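Local coordinates for osmolarity sensor protein EnvZ (Escherichia coli, PDB 5XGA) that probably senses osmolarity through this periplasmic domain of a membrane histidine kinase, which here binds the steroid detergent CHAPS, at residues 12-17 against 73-78; 18-23 against 45-50; 54-59 against 99-104. All coordinates share one frame; numbering follows the deposited sequence.

Contact 1: residues 12-17 against 73-78; sequences QFNKVL and EFLSHQ
N14 and K15 on helix 10-24 meet L75 and Q78 on helix 73-83, two helices that run side by side against one face of a five-stranded antiparallel sheet, the alpha/beta layering of this periplasmic sensor domain. Their short segments point the same way, 22° apart, with axes 10.3 Å from each other at closest approach, a spacing bridged by side chains.

The polar part is a chain of hydrogen bonds through the amide of Q78. Its CG lies anti to the backbone N (chi1 180°) and the rest is extended, which carries the amide across to helix 10-24. There NE2 of Q78 donates a hydrogen bond to OD1 of N14 at 2.9 Å, arriving in the carbonyl plane on a lone pair, with the two amides not far from coplanar. At the other end, NZ of K15 reaches OE1 of Q78, also at 2.9 Å; the lysine chain, bent over its last two torsions, crosses Q78 at about a right angle, and NZ sits 43° above the carbonyl plane. The ammonium would probably polarise the Q78 amide and favour its N-H as a donor. With an alanine here, N14 OD1 and K15 NZ would probably both lose this partner, and the N14 amide would be freer to turn.

The apolar part lies deeper, towards the sheet. L75 CD2 touches N14 CG at 3.9 Å, and both residues also rest on V89 of strand 87-92. The backbone O of L75 is 3.3 Å from N14 OD1, but as two acceptors they form no bond. N14 ND2, buried beside L75 CB at 4.1 Å, finds no polar partner in the model.

Contact 2: residues 18-23 against 45-50; sequences AYEVRM and REIYRE. With CPS (3-[(3-cholamidopropyl)dimethylammonio]-1-propanesulfonate), chain C.
The flat carboxylate of E20 touches I47 through one oxygen: OE1 lies 3.6 Å from I47 CG2, where helix 10-24 passes helix 41-51. Two further flat groups, Y48 and R49 on helix 41-51, do not touch residues 18-23. Over one face of the Y48 ring sits C10 of the chain C CHAPS, an angular methyl of the steroid, 3.3 Å above the plane and displaced toward the rim, in the manner of a CH-pi contact. The R49 guanidinium has the backbone O of R45 over one face and E46 OE1 in plane at its edge, while R49 NH1 and E46 OE2 form a salt bridge.

Between the helices, I47 does the bridging. Its CG2 is anti to the backbone N while CG1 is anti to the carbonyl carbon (chi1 -75°), and the two branches divide the work: CG2 also lies 3.7 Å from E20 CB, whereas CD1 at the end of the other branch meets M23 CB at 3.7 Å. The M23 chain, bent at its last torsion, crosses I47 at about a right angle and brings CE to 4.0 Å from the same CD1. L24 extends this patch, touching both I47 and Y48.

R45 adds its stem, CG lying beside the methyl C11 at a doubtfully short distance, and NH1 of R45 comes to 3.5 Å from C12 of that ligand. Helix 41-51 therefore presents I47 to its neighbour helix and Y48 and R45 to the detergent. Both meetings rest mainly on carbon, so van der Waals fit and shielding from water probably hold them, with little directional bonding.

Contact 3: residues 54-59 against 99-104; sequences SLYSNE and VVWLKT. With CPS (3-[(3-cholamidopropyl)dimethylammonio]-1-propanesulfonate), chain B.
Y56 and W101 meet above the sheet as a T-shaped pair, the tryptophan edge directed at the tyrosine face. Strand 110-115 lies between their strands, so side chains must span the gap. Along Y56, CB comes first, 4.2 Å from W101 CZ3, with chi1 at -78° swinging the ring toward strand 99-104. CG is closer to the same CZ3, at 3.9 Å, and CD1 is nearly equidistant from CZ3 and CH2. Farther out, CD2, CE1, CE2 and CZ all look to W101 CH2, each at 4.1 Å; OH, at the tip, runs on past the indole. That even spacing reflects CH2 standing over the ring centre; the planes are 71° apart and the six-membered centroids 5.1 Å apart. A61 of helix 58-64 touches both aromatics, and NE1 of W101 is hydrogen-bonded to E92.

Two residues on, between the first residue of helix 58-64 and strand 99-104, a polar link spans the same gap. NZ of K103 donates to N58 OD1 at 2.6 Å, a short bond with the donor tilted 33° from the carbonyl plane; the lysine, bent at its third torsion, crosses N58 at about a right angle. The backbone O of P108, in the loop joining strands 99-104 and 110-115, also accepts from NZ.

L55 and T104 serve the opposite face of the sheet. T104 OG1 shares a hydrogen bond with the hydroxyl O2 of the chain B CHAPS at 2.6 Å, and L55 CD2 packs on its ring carbon C16 at 3.9 Å. This is an alpha/beta sensor domain, its antiparallel sheet flanked by helix 58-64 and the aromatic pair on one face, helices 10-24 and 73-83 and the steroid pocket on the other.

How the contacts relate
From the N terminus, helix 10-24 takes part first in contact 1 and then, in its C-terminal half, in contact 2. Contact 2 closes first, when helix 41-51 returns to it past the small hairpin of strands 28-30 and 36-38. Strand 54-57 follows and opens contact 3, in series with contact 2; Y48 OH packs on L55 CG at this junction. Contact 1 closes with helix 73-83, so contact 2 is nested inside its loop. Contact 3 waits for strand 99-104 and therefore crosses contact 1, which it touches where F13 and L17 pack on V100. Together they join helix 10-24 to helices 73-83 and 41-51, and strand 54-57 and helix 58-64 to strand 99-104.

Contact 1: residues 12-17 against 73-78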
loop_
_atom_site.group_PDB
_atom_site.type_symbol
_atom_site.label_atom_id
_atom_site.label_comp_id
_atom_site.label_asym_id
_atom_site.label_seq_id
_atom_site.Cartn_x
_atom_site.Cartn_y
_atom_site.Cartn_z
ATOM N N GLN A 12 3.176 -11.308 2.646
ATOM C CA GLN A 12 2.060 -11.099 3.566
ATOM C C GLN A 12 1.766 -9.611 3.758
ATOM O O GLN A 12 0.603 -9.201 3.873
ATOM C CB GLN A 12 2.376 -11.737 4.914
ATOM C CG GLN A 12 1.254 -11.675 5.900
ATOM C CD GLN A 12 1.598 -12.453 7.138
ATOM O OE1 GLN A 12 2.779 -12.592 7.477
ATOM N NE2 GLN A 12 0.583 -12.990 7.813
ATOM N N PHE A 13 2.830 -8.809 3.818
ATOM C CA PHE A 13 2.676 -7.372 4.005
ATOM C C PHE A 13 1.939 -6.753 2.830
ATOM O O PHE A 13 1.068 -5.910 3.016
ATOM C CB PHE A 13 4.023 -6.693 4.184
ATOM C CG PHE A 13 3.919 -5.214 4.408
ATOM C CD1 PHE A 13 3.469 -4.713 5.614
ATOM C CD2 PHE A 13 4.283 -4.326 3.416
ATOM C CE1 PHE A 13 3.386 -3.348 5.822
ATOM C CE2 PHE A 13 4.198 -2.960 3.620
ATOM C CZ PHE A 13 3.752 -2.475 4.819
ATOM N N ASN A 14 2.301 -7.171 1.617
ATOM C CA ASN A 14 1.608 -6.698 0.418
ATOM C C ASN A 14 0.111 -7.018 0.460
ATOM O O ASN A 14 -0.731 -6.206 0.037
ATOM C CB ASN A 14 2.251 -7.312 -0.835
ATOM C CG ASN A 14 1.887 -6.573 -2.100
ATOM O OD1 ASN A 14 1.221 -7.119 -3.001
ATOM N ND2 ASN A 14 2.326 -5.321 -2.189
ATOM N N LYS A 15 -0.228 -8.207 0.954
ATOM C CA LYS A 15 -1.637 -8.598 1.038
ATOM C C LYS A 15 -2.372 -7.695 2.009
ATOM O O LYS A 15 -3.490 -7.238 1.747
ATOM C CB LYS A 15 -1.794 -10.052 1.487
ATOM C CG LYS A 15 -1.247 -11.087 0.526
ATOM C CD LYS A 15 -1.664 -12.499 0.949
ATOM C CE LYS A 15 -2.999 -12.871 0.321
ATOM N NZ LYS A 15 -2.936 -12.755 -1.173
ATOM N N VAL A 16 -1.734 -7.460 3.150
ATOM C CA VAL A 16 -2.288 -6.598 4.185
ATOM C C VAL A 16 -2.466 -5.177 3.673
ATOM O O VAL A 16 -3.544 -4.586 3.770
ATOM C CB VAL A 16 -1.381 -6.581 5.418
ATOM C CG1 VAL A 16 -1.738 -5.403 6.312
ATOM C CG2 VAL A 16 -1.490 -7.912 6.156
ATOM N N LEU A 17 -1.392 -4.641 3.113
ATOM C CA LEU A 17 -1.403 -3.305 2.541
ATOM C C LEU A 17 -2.518 -3.121 1.507
ATOM O O LEU A 17 -3.222 -2.107 1.502
ATOM C CB LEU A 17 -0.048 -3.030 1.903
ATOM C CG LEU A 17 0.155 -1.690 1.231
ATOM C CD1 LEU A 17 0.019 -0.587 2.245
ATOM C CD2 LEU A 17 1.535 -1.679 0.581
ATOM N N GLU A 73 6.757 -7.685 -10.034
ATOM C CA GLU A 73 5.686 -7.940 -10.984
ATOM C C GLU A 73 4.514 -8.623 -10.310
ATOM O O GLU A 73 3.368 -8.203 -10.467
ATOM C CB GLU A 73 6.204 -8.785 -12.153
ATOM C CG GLU A 73 5.164 -9.146 -13.210
ATOM C CD GLU A 73 4.780 -7.984 -14.111
ATOM O OE1 GLU A 73 5.316 -6.872 -13.929
ATOM O OE2 GLU A 73 3.925 -8.185 -15.005
ATOM N N PHE A 74 4.787 -9.678 -9.549
ATOM C CA PHE A 74 3.692 -10.369 -8.897
ATOM C C PHE A 74 3.020 -9.457 -7.875
ATOM O O PHE A 74 1.795 -9.351 -7.847
ATOM C CB PHE A 74 4.157 -11.662 -8.229
ATOM C CG PHE A 74 3.052 -12.396 -7.538
ATOM C CD1 PHE A 74 2.060 -13.029 -8.275
ATOM C CD2 PHE A 74 2.979 -12.431 -6.152
ATOM C CE1 PHE A 74 1.019 -13.697 -7.640
ATOM C CE2 PHE A 74 1.946 -13.098 -5.516
ATOM C CZ PHE A 74 0.966 -13.728 -6.261
ATOM N N LEU A 75 3.810 -8.790 -7.039
ATOM C CA LEU A 75 3.220 -7.886 -6.051
ATOM C C LEU A 75 2.368 -6.810 -6.728
ATOM O O LEU A 75 1.299 -6.449 -6.229
ATOM C CB LEU A 75 4.302 -7.226 -5.199
ATOM C CG LEU A 75 5.224 -8.115 -4.352
ATOM C CD1 LEU A 75 6.104 -7.236 -3.495
ATOM C CD2 LEU A 75 4.441 -9.110 -3.483
ATOM N N SER A 76 2.852 -6.282 -7.852
ATOM C CA SER A 76 2.107 -5.244 -8.562
ATOM C C SER A 76 0.760 -5.771 -9.072
ATOM O O SER A 76 -0.254 -5.087 -8.982
ATOM C CB SER A 76 2.936 -4.683 -9.727
ATOM O OG SER A 76 4.174 -4.146 -9.270
ATOM N N HIS A 77 0.748 -6.975 -9.633
ATOM C CA HIS A 77 -0.511 -7.544 -10.121
ATOM C C HIS A 77 -1.446 -7.881 -8.957
ATOM O O HIS A 77 -2.655 -7.620 -9.011
ATOM C CB HIS A 77 -0.252 -8.792 -10.955
ATOM C CG HIS A 77 0.061 -8.502 -12.383
ATOM N ND1 HIS A 77 -0.917 -8.378 -13.349
ATOM C CD2 HIS A 77 1.241 -8.301 -13.015
ATOM C CE1 HIS A 77 -0.353 -8.120 -14.514
ATOM N NE2 HIS A 77 0.957 -8.064 -14.338
ATOM N N GLN A 78 -0.871 -8.458 -7.905
ATOM C CA GLN A 78 -1.635 -8.806 -6.713
ATOM C C GLN A 78 -2.273 -7.543 -6.132
ATOM O O GLN A 78 -3.439 -7.540 -5.762
ATOM C CB GLN A 78 -0.741 -9.498 -5.674
ATOM C CG GLN A 78 -1.482 -9.890 -4.386
ATOM C CD GLN A 78 -0.598 -10.594 -3.353
ATOM O OE1 GLN A 78 -0.888 -11.719 -2.936
ATOM N NE2 GLN A 78 0.472 -9.926 -2.929
#

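Contact 2: residues 18-23 against 45-50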
loop_
_atom_site.group_PDB
_atom_site.type_symbol
_atom_site.label_atom_id
_atom_site.label_comp_id
_atom_site.label_asym_id
_atom_site.label_seq_id
_atom_site.Cartn_x
_atom_site.Cartn_y
_atom_site.Cartn_z
ATOM N N ALA A 18 -2.667 -4.098 0.625
ATOM C CA ALA A 18 -3.659 -4.012 -0.450
ATOM C C ALA A 18 -5.072 -3.889 0.103
ATOM O O ALA A 18 -5.856 -3.038 -0.328
ATOM C CB ALA A 18 -3.552 -5.224 -1.360
ATOM N N TYR A 19 -5.394 -4.754 1.055
ATOM C CA TYR A 19 -6.707 -4.741 1.685
ATOM C C TYR A 19 -6.994 -3.420 2.373
ATOM O O TYR A 19 -8.071 -2.851 2.210
ATOM C CB TYR A 19 -6.847 -5.872 2.697
ATOM C CG TYR A 19 -8.289 -6.019 3.110
ATOM C CD1 TYR A 19 -9.269 -6.266 2.157
ATOM C CD2 TYR A 19 -8.685 -5.867 4.434
ATOM C CE1 TYR A 19 -10.607 -6.383 2.507
ATOM C CE2 TYR A 19 -10.026 -5.987 4.797
ATOM C CZ TYR A 19 -10.979 -6.240 3.824
ATOM O OH TYR A 19 -12.311 -6.359 4.157
ATOM N N GLU A 20 -6.024 -2.920 3.134
ATOM C CA GLU A 20 -6.206 -1.666 3.856
ATOM C C GLU A 20 -6.250 -0.467 2.916
ATOM O O GLU A 20 -7.058 0.428 3.105
ATOM C CB GLU A 20 -5.095 -1.486 4.912
ATOM C CG GLU A 20 -5.022 -2.655 5.881
ATOM C CD GLU A 20 -4.306 -2.328 7.186
ATOM O OE1 GLU A 20 -3.901 -1.165 7.384
ATOM O OE2 GLU A 20 -4.164 -3.239 8.026
ATOM N N VAL A 21 -5.386 -0.436 1.899
ATOM C CA VAL A 21 -5.458 0.654 0.931
ATOM C C VAL A 21 -6.794 0.642 0.186
ATOM O O VAL A 21 -7.340 1.696 -0.153
ATOM C CB VAL A 21 -4.321 0.591 -0.069
ATOM C CG1 VAL A 21 -4.588 1.553 -1.224
ATOM C CG2 VAL A 21 -3.018 0.940 0.636
ATOM N N ARG A 22 -7.321 -0.549 -0.054
ATOM C CA ARG A 22 -8.620 -0.673 -0.705
ATOM C C ARG A 22 -9.684 0.049 0.133
ATOM O O ARG A 22 -10.547 0.751 -0.394
ATOM C CB ARG A 22 -8.974 -2.148 -0.894
ATOM C CG ARG A 22 -10.173 -2.374 -1.778
ATOM C CD ARG A 22 -10.479 -3.846 -1.913
ATOM N NE ARG A 22 -11.862 -4.038 -2.337
ATOM C CZ ARG A 22 -12.543 -5.166 -2.166
ATOM N NH1 ARG A 22 -11.963 -6.209 -1.587
ATOM N NH2 ARG A 22 -13.804 -5.246 -2.573
ATOM N N MET A 23 -9.590 -0.096 1.451
ATOM C CA MET A 23 -10.503 0.583 2.363
ATOM C C MET A 23 -10.230 2.084 2.433
ATOM O O MET A 23 -11.162 2.874 2.544
ATOM C CB MET A 23 -10.417 -0.037 3.766
ATOM C CG MET A 23 -11.314 -1.254 3.992
ATOM S SD MET A 23 -11.033 -2.008 5.626
ATOM C CE MET A 23 -9.448 -2.786 5.348
ATOM N N ARG A 45 -9.105 6.892 8.615
ATOM C CA ARG A 45 -8.128 7.711 9.323
ATOM C C ARG A 45 -7.113 6.859 10.073
ATOM O O ARG A 45 -5.919 7.144 10.046
ATOM C CB ARG A 45 -8.831 8.661 10.295
ATOM C CG ARG A 45 -9.409 9.894 9.638
ATOM C CD ARG A 45 -9.885 10.907 10.663
ATOM N NE ARG A 45 -11.010 10.404 11.447
ATOM C CZ ARG A 45 -12.292 10.598 11.139
ATOM N NH1 ARG A 45 -12.623 11.285 10.053
ATOM N NH2 ARG A 45 -13.248 10.104 11.919
ATOM N N GLU A 46 -7.575 5.803 10.735
ATOM C CA GLU A 46 -6.663 4.981 11.534
ATOM C C GLU A 46 -5.767 4.094 10.658
ATOM O O GLU A 46 -4.594 3.886 10.970
ATOM C CB GLU A 46 -7.448 4.128 12.529
ATOM C CG GLU A 46 -6.624 3.683 13.726
ATOM C CD GLU A 46 -5.949 4.846 14.440
ATOM O OE1 GLU A 46 -4.726 5.053 14.242
ATOM O OE2 GLU A 46 -6.639 5.557 15.200
ATOM N N ILE A 47 -6.312 3.563 9.569
ATOM C CA ILE A 47 -5.499 2.802 8.606
ATOM C C ILE A 47 -4.347 3.641 8.062
ATOM O O ILE A 47 -3.197 3.186 8.006
ATOM C CB ILE A 47 -6.327 2.315 7.395
ATOM C CG1 ILE A 47 -7.220 1.140 7.795
ATOM C CG2 ILE A 47 -5.382 1.895 6.258
ATOM C CD1 ILE A 47 -8.329 0.795 6.762
ATOM N N TYR A 48 -4.673 4.860 7.643
ATOM C CA TYR A 48 -3.669 5.783 7.124
ATOM C C TYR A 48 -2.558 5.986 8.155
ATOM O O TYR A 48 -1.388 5.849 7.846
ATOM C CB TYR A 48 -4.296 7.127 6.751
ATOM C CG TYR A 48 -3.363 8.005 5.922
ATOM C CD1 TYR A 48 -3.343 7.908 4.536
ATOM C CD2 TYR A 48 -2.490 8.905 6.528
ATOM C CE1 TYR A 48 -2.483 8.685 3.772
ATOM C CE2 TYR A 48 -1.629 9.700 5.769
ATOM C CZ TYR A 48 -1.633 9.579 4.392
ATOM O OH TYR A 48 -0.792 10.354 3.621
ATOM N N ARG A 49 -2.925 6.289 9.391
ATOM C CA ARG A 49 -1.904 6.496 10.414
ATOM C C ARG A 49 -1.124 5.235 10.748
ATOM O O ARG A 49 0.107 5.252 10.782
ATOM C CB ARG A 49 -2.540 7.066 11.677
ATOM C CG ARG A 49 -3.023 8.479 11.511
ATOM C CD ARG A 49 -3.417 9.091 12.844
ATOM N NE ARG A 49 -4.490 10.065 12.679
ATOM C CZ ARG A 49 -5.749 9.858 13.053
ATOM N NH1 ARG A 49 -6.095 8.711 13.634
ATOM N NH2 ARG A 49 -6.659 10.802 12.854
ATOM N N GLU A 50 -1.829 4.140 10.997
ATOM C CA GLU A 50 -1.180 2.893 11.386
ATOM C C GLU A 50 -0.246 2.365 10.289
ATOM O O GLU A 50 0.787 1.766 10.583
ATOM C CB GLU A 50 -2.234 1.837 11.739
ATOM C CG GLU A 50 -1.661 0.541 12.292
ATOM C CD GLU A 50 -0.905 0.734 13.602
ATOM O OE1 GLU A 50 -1.271 1.643 14.381
ATOM O OE2 GLU A 50 0.060 -0.024 13.849
HETATM C C1 CPS C . -10.258 11.558 6.494
HETATM C C2 CPS C . -9.306 10.709 5.670
HETATM C C3 CPS C . -6.988 11.639 6.356
HETATM C C4 CPS C . -5.913 12.681 6.045
HETATM C C5 CPS C . -5.399 12.641 4.616
HETATM C C6 CPS C . -6.427 12.157 3.631
HETATM C C7 CPS C . -5.587 11.900 2.421
HETATM C C8 CPS C . -5.038 13.302 2.346
HETATM C C9 CPS C . -5.169 13.892 3.762
HETATM C C10 CPS C . -4.142 11.793 4.663
HETATM C C11 CPS C . -8.738 9.638 6.563
HETATM C C12 CPS C . -11.656 10.992 6.737
HETATM C C13 CPS C . -12.374 10.537 5.484
HETATM C C14 CPS C . -11.471 10.710 4.280
HETATM C C15 CPS C . -10.122 10.070 4.527
HETATM C C16 CPS C . -9.385 9.945 3.214
HETATM C C17 CPS C . -8.524 11.158 2.987
HETATM C C18 CPS C . -7.423 11.104 4.018
HETATM C C19 CPS C . -8.068 11.542 5.292
HETATM C C20 CPS C . -4.012 14.874 4.037
HETATM C C21 CPS C . -3.870 15.330 5.492
HETATM C C22 CPS C . -4.013 16.088 3.100
HETATM C C23 CPS C . -3.278 15.951 1.765
HETATM C C24 CPS C . -3.239 17.268 0.984
HETATM C C25 CPS C . -1.960 16.164 -0.789
HETATM C C26 CPS C . -0.511 16.417 -1.218
HETATM C C27 CPS C . -0.371 17.667 -2.093
HETATM C C28 CPS C . 0.366 16.133 -3.748
HETATM C C29 CPS C . -1.794 17.105 -3.915
HETATM C C30 CPS C . 0.074 18.542 -4.263
HETATM N N1 CPS C . -2.616 17.321 -0.192
HETATM N N2 CPS C . -0.406 17.357 -3.527
HETATM O O1 CPS C . -3.757 18.295 1.397
HETATM O O2 CPS C . -13.595 11.262 5.385
HETATM O O3 CPS C . -9.292 12.342 3.172
HETATM O O4 CPS C . -6.390 13.959 6.391
#

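Contact 3: residues 54-59 against 99-104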
loop_
_atom_site.group_PDB
_atom_site.type_symbol
_atom_site.label_atom_id
_atom_site.label_comp_id
_atom_site.label_asym_id
_atom_site.label_seq_id
_atom_site.Cartn_x
_atom_site.Cartn_y
_atom_site.Cartn_z
ATOM N N SER A 54 3.608 7.747 3.871
ATOM C CA SER A 54 4.059 9.070 3.455
ATOM C C SER A 54 3.730 9.235 1.987
ATOM O O SER A 54 3.816 8.265 1.228
ATOM C CB SER A 54 5.569 9.251 3.672
ATOM O OG SER A 54 5.892 9.198 5.051
ATOM N N LEU A 55 3.364 10.453 1.591
ATOM C CA LEU A 55 3.084 10.776 0.188
ATOM C C LEU A 55 4.213 11.602 -0.406
ATOM O O LEU A 55 4.601 12.623 0.163
ATOM C CB LEU A 55 1.772 11.544 0.052
ATOM C CG LEU A 55 0.534 10.891 0.652
ATOM C CD1 LEU A 55 -0.699 11.748 0.351
ATOM C CD2 LEU A 55 0.356 9.481 0.093
ATOM N N TYR A 56 4.717 11.162 -1.555
ATOM C CA TYR A 56 5.852 11.798 -2.227
ATOM C C TYR A 56 5.510 12.274 -3.630
ATOM O O TYR A 56 4.831 11.574 -4.371
ATOM C CB TYR A 56 7.021 10.828 -2.333
ATOM C CG TYR A 56 7.814 10.633 -1.069
ATOM C CD1 TYR A 56 7.270 9.970 0.025
ATOM C CD2 TYR A 56 9.122 11.080 -0.985
ATOM C CE1 TYR A 56 8.011 9.775 1.180
ATOM C CE2 TYR A 56 9.870 10.896 0.171
ATOM C CZ TYR A 56 9.309 10.244 1.248
ATOM O OH TYR A 56 10.065 10.054 2.395
ATOM N N SER A 57 6.007 13.450 -4.002
ATOM C CA SER A 57 6.018 13.841 -5.411
ATOM C C SER A 57 6.993 12.942 -6.150
ATOM O O SER A 57 7.854 12.323 -5.532
ATOM C CB SER A 57 6.427 15.308 -5.578
ATOM O OG SER A 57 7.771 15.489 -5.183
ATOM N N ASN A 58 6.872 12.878 -7.473
ATOM C CA ASN A 58 7.799 12.096 -8.292
ATOM C C ASN A 58 9.253 12.478 -8.038
ATOM O O ASN A 58 10.128 11.612 -7.899
ATOM C CB ASN A 58 7.465 12.259 -9.782
ATOM C CG ASN A 58 6.091 11.725 -10.124
ATOM O OD1 ASN A 58 5.624 10.770 -9.505
ATOM N ND2 ASN A 58 5.429 12.340 -11.100
ATOM N N GLU A 59 9.503 13.780 -7.970
ATOM C CA GLU A 59 10.860 14.292 -7.790
ATOM C C GLU A 59 11.416 13.877 -6.426
ATOM O O GLU A 59 12.508 13.305 -6.339
ATOM C CB GLU A 59 10.877 15.819 -7.933
ATOM C CG GLU A 59 12.237 16.467 -7.671
ATOM C CD GLU A 59 12.170 17.989 -7.636
ATOM O OE1 GLU A 59 11.361 18.566 -8.393
ATOM O OE2 GLU A 59 12.922 18.606 -6.847
ATOM N N VAL A 99 10.963 -1.368 2.257
ATOM C CA VAL A 99 10.083 -0.225 2.112
ATOM C C VAL A 99 9.316 -0.382 0.803
ATOM O O VAL A 99 9.920 -0.539 -0.261
ATOM C CB VAL A 99 10.868 1.091 2.132
ATOM C CG1 VAL A 99 9.941 2.282 1.893
ATOM C CG2 VAL A 99 11.587 1.242 3.456
ATOM N N VAL A 100 7.988 -0.378 0.876
ATOM C CA VAL A 100 7.171 -0.526 -0.325
ATOM C C VAL A 100 6.855 0.843 -0.907
ATOM O O VAL A 100 6.523 1.787 -0.176
ATOM C CB VAL A 100 5.854 -1.286 -0.042
ATOM C CG1 VAL A 100 4.909 -1.207 -1.258
ATOM C CG2 VAL A 100 6.153 -2.733 0.335
ATOM N N TRP A 101 7.019 0.956 -2.218
ATOM C CA TRP A 101 6.668 2.158 -2.954
ATOM C C TRP A 101 5.525 1.790 -3.897
ATOM O O TRP A 101 5.640 0.833 -4.652
ATOM C CB TRP A 101 7.871 2.699 -3.733
ATOM C CG TRP A 101 8.937 3.281 -2.853
ATOM C CD1 TRP A 101 9.980 2.618 -2.266
ATOM C CD2 TRP A 101 9.060 4.652 -2.462
ATOM N NE1 TRP A 101 10.739 3.494 -1.524
ATOM C CE2 TRP A 101 10.195 4.752 -1.636
ATOM C CE3 TRP A 101 8.317 5.808 -2.735
ATOM C CZ2 TRP A 101 10.606 5.963 -1.079
ATOM C CZ3 TRP A 101 8.723 7.008 -2.184
ATOM C CH2 TRP A 101 9.858 7.078 -1.361
ATOM N N LEU A 102 4.436 2.551 -3.826
ATOM C CA LEU A 102 3.188 2.218 -4.497
ATOM C C LEU A 102 2.688 3.421 -5.287
ATOM O O LEU A 102 2.659 4.537 -4.767
ATOM C CB LEU A 102 2.130 1.781 -3.464
ATOM C CG LEU A 102 0.684 1.668 -3.926
ATOM C CD1 LEU A 102 0.500 0.469 -4.851
ATOM C CD2 LEU A 102 -0.265 1.581 -2.750
ATOM N N LYS A 103 2.319 3.192 -6.547
ATOM C CA LYS A 103 1.650 4.200 -7.349
ATOM C C LYS A 103 0.424 3.560 -7.999
ATOM O O LYS A 103 0.482 2.406 -8.428
ATOM C CB LYS A 103 2.603 4.782 -8.409
ATOM C CG LYS A 103 1.958 5.864 -9.270
ATOM C CD LYS A 103 2.963 6.595 -10.149
ATOM C CE LYS A 103 3.600 7.779 -9.408
ATOM N NZ LYS A 103 4.398 8.625 -10.348
ATOM N N THR A 104 -0.691 4.286 -8.041
ATOM C CA THR A 104 -1.915 3.747 -8.647
ATOM C C THR A 104 -2.485 4.671 -9.689
ATOM O O THR A 104 -2.111 5.841 -9.770
ATOM C CB THR A 104 -3.047 3.493 -7.627
ATOM O OG1 THR A 104 -3.745 4.723 -7.369
ATOM C CG2 THR A 104 -2.512 2.870 -6.322
HETATM C C1 CPS B . -4.343 5.699 -2.140
HETATM C C2 CPS B . -4.355 7.126 -1.645
HETATM C C3 CPS B . -6.903 7.137 -1.711
HETATM C C4 CPS B . -8.155 7.884 -2.107
HETATM C C5 CPS B . -8.152 9.278 -1.577
HETATM C C6 CPS B . -6.882 9.944 -2.034
HETATM C C7 CPS B . -7.015 11.394 -1.677
HETATM C C8 CPS B . -8.490 11.625 -1.919
HETATM C C9 CPS B . -9.132 10.263 -2.183
HETATM C C10 CPS B . -8.309 9.185 -0.064
HETATM C C11 CPS B . -4.411 7.064 -0.137
HETATM C C12 CPS B . -4.135 5.610 -3.640
HETATM C C13 CPS B . -2.822 6.254 -4.007
HETATM C C14 CPS B . -2.885 7.723 -3.620
HETATM C C15 CPS B . -3.101 7.856 -2.132
HETATM C C16 CPS B . -3.066 9.320 -1.729
HETATM C C17 CPS B . -4.368 10.056 -2.038
HETATM C C18 CPS B . -5.608 9.272 -1.560
HETATM C C19 CPS B . -5.616 7.857 -2.093
HETATM C C20 CPS B . -10.608 10.229 -1.732
HETATM C C21 CPS B . -11.275 8.850 -1.728
HETATM C C22 CPS B . -11.456 11.223 -2.519
HETATM C C23 CPS B . -12.851 11.512 -1.993
HETATM C C24 CPS B . -13.274 12.921 -2.392
HETATM C C25 CPS B . -13.773 15.226 -1.676
HETATM C C26 CPS B . -13.745 16.139 -0.434
HETATM C C27 CPS B . -14.059 17.621 -0.708
HETATM C C28 CPS B . -15.553 17.982 1.116
HETATM C C29 CPS B . -13.213 18.160 1.481
HETATM C C30 CPS B . -14.229 19.848 0.156
HETATM N N1 CPS B . -13.376 13.833 -1.421
HETATM N N2 CPS B . -14.287 18.416 0.517
HETATM O O1 CPS B . -13.529 13.220 -3.552
HETATM O O2 CPS B . -2.570 6.035 -5.395
HETATM O O3 CPS B . -4.418 10.405 -3.422
HETATM O O4 CPS B . -8.185 7.951 -3.508
#